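Local coordinates for protein peptide synthetase NRPS type II-PCP (Streptomyces verticillus, PDB 4NEO) that is a free-standing (type II) peptidyl carrier protein of the nonribosomal peptide synthetase class, a small helical member of the phosphopantetheine-attachment family, at residues A[13-18]-A[80-84]. Numbering follows the deposited sequence. Where two conformers were deposited one is given.
Sequences RRRALE and TDHVH
Arg-14 reaches from helix 7-28 to helix 76-86 and meets it with both its aliphatic stem and its charged end. Its CG lies over one face of the His-84 ring, 3.9 Å from the centroid, a CH-pi contact. An arginine suits this place because its methylenes can cover a ring while the guanidinium continues to an acid. A bend about the CG-CD bond (chi3 68°) turns the guanidinium away from the imidazole, and in the conformer given NH1 meets Asp-81 OD1 at 2.6 Å. The bond of this salt bridge is bent (136° at the hydrogen), and the donor meets OD1 from above the carboxylate plane; CD also crowds OD1, so the exact position of this end is doubtful. Within its own helix Arg-14 also pairs with Glu-18, one turn on, through a very short NH2-OE1 bond of doubtful length and a weak one from NH1, so the guanidinium joins two carboxylates in one network, which probably eases the proximity of the two acids.

Arg-13 comes up to the edge of the imidazole, its extended chain bringing CD to 3.4 Å from His-84 CE1. A water bridges Arg-13 NE and His-84 ND1, lying in the planes of both groups.

Apolar packing fills the inner side. Leu-17 CD2 touches Val-83 CG1 at 4.0 Å, and its CG meets the methyl of Thr-80. Small and two-faced, Thr-80 suits the closest backbone approach, where its CA is 5.5 Å from that of Glu-18: CG2 packs against Arg-14 NH1, while OG1 rests against Glu-18 CA and is satisfied by the carbonyl of Val-76. Val-83 continues inward to Val-69 of helix 67-73.

The two segments cross at 122° with axes 9.8 Å apart, joining the first and last helices of the compact helical bundle characteristic of carrier proteins.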
ATOM      1  N   ARG A  13     -10.661  -6.010  -8.643  1.00 55.93           N
ATOM      2  CA  ARG A  13      -9.518  -5.143  -9.013  1.00 51.74           C
ATOM      3  C   ARG A  13      -8.770  -4.555  -7.825  1.00 49.41           C
ATOM      4  O   ARG A  13      -7.500  -4.599  -7.741  1.00 46.68           O
ATOM      5  CB  ARG A  13     -10.049  -4.048  -9.935  1.00 58.86           C
ATOM      6  CG  ARG A  13      -9.073  -2.927 -10.155  1.00 60.40           C
ATOM      7  CD  ARG A  13      -9.671  -1.908 -11.120  1.00 66.00           C
ATOM      8  NE  ARG A  13      -8.609  -0.964 -11.460  1.00 72.90           N
ATOM      9  CZ  ARG A  13      -8.648  -0.087 -12.466  1.00 75.23           C
ATOM     10  NH1 ARG A  13      -7.575   0.677 -12.687  1.00 79.35           N
ATOM     11  NH2 ARG A  13      -9.747   0.051 -13.199  1.00 74.78           N
ATOM     12  N   ARG A  14      -9.517  -3.976  -6.889  0.60 47.15           N
ATOM     13  CA  ARG A  14      -8.906  -3.337  -5.734  0.60 49.68           C
ATOM     14  C   ARG A  14      -8.241  -4.348  -4.776  0.60 48.52           C
ATOM     15  O   ARG A  14      -7.160  -4.071  -4.275  0.60 44.74           O
ATOM     16  CB  ARG A  14      -9.930  -2.495  -4.913  0.60 53.81           C
ATOM     17  CG  ARG A  14      -9.271  -1.418  -4.037  0.60 53.22           C
ATOM     18  CD  ARG A  14     -10.074  -1.017  -2.783  0.60 60.12           C
ATOM     19  NE  ARG A  14     -10.110  -2.133  -1.840  0.60 66.66           N
ATOM     20  CZ  ARG A  14      -9.335  -2.323  -0.768  0.60 59.72           C
ATOM     21  NH1 ARG A  14      -8.488  -1.424  -0.277  0.60 50.42           N
ATOM     22  NH2 ARG A  14      -9.517  -3.444  -0.115  0.60 69.46           N
ATOM     23  N   ARG A  15      -8.905  -5.475  -4.484  1.00 48.08           N
ATOM     24  CA  ARG A  15      -8.290  -6.509  -3.619  1.00 51.62           C
ATOM     25  C   ARG A  15      -6.992  -7.050  -4.201  1.00 49.08           C
ATOM     26  O   ARG A  15      -6.071  -7.306  -3.446  1.00 46.97           O
ATOM     27  CB  ARG A  15      -9.225  -7.690  -3.346  1.00 57.33           C
ATOM     28  CG  ARG A  15     -10.243  -7.309  -2.306  1.00 75.33           C
ATOM     29  CD  ARG A  15     -11.319  -8.373  -2.186  1.00 92.21           C
ATOM     30  NE  ARG A  15     -12.251  -8.071  -1.109  1.00107.04           N
ATOM     31  CZ  ARG A  15     -13.364  -8.764  -0.865  1.00127.20           C
ATOM     32  NH1 ARG A  15     -14.160  -8.409   0.148  1.00140.17           N
ATOM     33  NH2 ARG A  15     -13.698  -9.801  -1.634  1.00128.45           N
ATOM     34  N   ALA A  16      -6.891  -7.144  -5.521  1.00 47.25           N
ATOM     35  CA  ALA A  16      -5.649  -7.587  -6.129  1.00 47.03           C
ATOM     36  C   ALA A  16      -4.547  -6.599  -5.861  1.00 50.77           C
ATOM     37  O   ALA A  16      -3.427  -7.006  -5.513  1.00 47.65           O
ATOM     38  CB  ALA A  16      -5.800  -7.805  -7.624  1.00 50.79           C
ATOM     39  N   LEU A  17      -4.834  -5.308  -5.964  1.00 46.70           N
ATOM     40  CA  LEU A  17      -3.807  -4.323  -5.643  1.00 43.47           C
ATOM     41  C   LEU A  17      -3.423  -4.377  -4.165  1.00 43.37           C
ATOM     42  O   LEU A  17      -2.249  -4.285  -3.802  1.00 41.68           O
ATOM     43  CB  LEU A  17      -4.274  -2.910  -6.022  1.00 45.35           C
ATOM     44  CG  LEU A  17      -3.284  -1.778  -5.674  1.00 44.69           C
ATOM     45  CD1 LEU A  17      -1.960  -1.928  -6.391  1.00 46.24           C
ATOM     46  CD2 LEU A  17      -3.928  -0.459  -6.088  1.00 47.59           C
ATOM     47  N   GLU A  18      -4.422  -4.487  -3.312  1.00 42.02           N
ATOM     48  CA  GLU A  18      -4.201  -4.539  -1.889  1.00 45.42           C
ATOM     49  C   GLU A  18      -3.278  -5.700  -1.472  1.00 49.49           C
ATOM     50  O   GLU A  18      -2.426  -5.507  -0.621  1.00 45.60           O
ATOM     51  CB  GLU A  18      -5.526  -4.668  -1.134  1.00 44.10           C
ATOM     52  CG  GLU A  18      -5.414  -4.571   0.370  1.00 47.69           C
ATOM     53  CD  GLU A  18      -6.768  -4.801   1.047  1.00 52.90           C
ATOM     54  OE1 GLU A  18      -7.485  -3.847   1.284  1.00 54.66           O
ATOM     55  OE2 GLU A  18      -7.148  -5.931   1.293  1.00 65.95           O
ATOM     56  N   THR A  80      -4.009   1.557  -0.514  1.00 37.88           N
ATOM     57  CA  THR A  80      -4.587   0.909  -1.684  1.00 40.49           C
ATOM     58  C   THR A  80      -5.705   1.764  -2.271  1.00 41.45           C
ATOM     59  O   THR A  80      -5.768   2.024  -3.483  1.00 40.71           O
ATOM     60  CB  THR A  80      -5.111  -0.504  -1.320  1.00 44.41           C
ATOM     61  OG1 THR A  80      -3.987  -1.307  -0.945  1.00 41.60           O
ATOM     62  CG2 THR A  80      -5.788  -1.154  -2.522  1.00 47.15           C
ATOM     63  N   ASP A  81      -6.599   2.190  -1.405  1.00 43.18           N
ATOM     64  CA  ASP A  81      -7.736   2.988  -1.823  1.00 50.07           C
ATOM     65  C   ASP A  81      -7.280   4.296  -2.405  1.00 50.29           C
ATOM     66  O   ASP A  81      -7.845   4.714  -3.399  1.00 48.66           O
ATOM     67  CB  ASP A  81      -8.724   3.237  -0.670  1.00 53.93           C
ATOM     68  CG  ASP A  81      -9.659   2.015  -0.416  1.00 60.94           C
ATOM     69  OD1 ASP A  81      -9.477   0.919  -1.011  1.00 68.74           O
ATOM     70  OD2 ASP A  81     -10.595   2.143   0.393  1.00 59.90           O
ATOM     71  N   HIS A  82      -6.269   4.939  -1.814  0.50 49.40           N
ATOM     72  CA  HIS A  82      -5.753   6.266  -2.244  0.50 54.28           C
ATOM     73  C   HIS A  82      -4.968   6.146  -3.557  0.50 55.45           C
ATOM     74  O   HIS A  82      -4.820   7.120  -4.315  0.50 52.74           O
ATOM     75  CB  HIS A  82      -4.781   6.800  -1.174  0.50 57.56           C
ATOM     76  CG  HIS A  82      -5.063   8.188  -0.640  0.50 60.13           C
ATOM     77  ND1 HIS A  82      -6.327   8.654  -0.346  0.50 67.75           N
ATOM     78  CD2 HIS A  82      -4.208   9.158  -0.220  0.50 64.30           C
ATOM     79  CE1 HIS A  82      -6.244   9.869   0.170  0.50 65.80           C
ATOM     80  NE2 HIS A  82      -4.967  10.198   0.257  0.50 67.63           N
ATOM     81  N   VAL A  83      -4.351   4.986  -3.780  1.00 49.28           N
ATOM     82  CA  VAL A  83      -3.732   4.691  -5.066  1.00 49.19           C
ATOM     83  C   VAL A  83      -4.819   4.283  -6.077  1.00 53.59           C
ATOM     84  O   VAL A  83      -4.823   4.782  -7.148  1.00 61.89           O
ATOM     85  CB  VAL A  83      -2.634   3.614  -4.945  1.00 46.98           C
ATOM     86  CG1 VAL A  83      -2.153   3.172  -6.301  1.00 48.32           C
ATOM     87  CG2 VAL A  83      -1.494   4.054  -4.040  1.00 46.08           C
ATOM     88  N   HIS A  84      -5.727   3.371  -5.730  1.00 60.30           N
ATOM     89  CA  HIS A  84      -6.774   2.794  -6.663  1.00 64.93           C
ATOM     90  C   HIS A  84      -7.688   3.823  -7.247  1.00 74.08           C
ATOM     91  O   HIS A  84      -8.294   3.561  -8.342  1.00 70.07           O
ATOM     92  CB  HIS A  84      -7.603   1.618  -5.973  1.00 74.77           C
ATOM     93  CG  HIS A  84      -8.804   1.100  -6.757  1.00 86.37           C
ATOM     94  ND1 HIS A  84      -8.716   0.123  -7.740  1.00 86.48           N
ATOM     95  CD2 HIS A  84     -10.131   1.386  -6.640  1.00 89.18           C
ATOM     96  CE1 HIS A  84      -9.931  -0.139  -8.208  1.00 86.79           C
ATOM     97  NE2 HIS A  84     -10.804   0.608  -7.559  1.00 88.66           N
TER
HETATM   98  O   HOH W   1      -6.119  -0.958  -9.429  1.00 65.04           O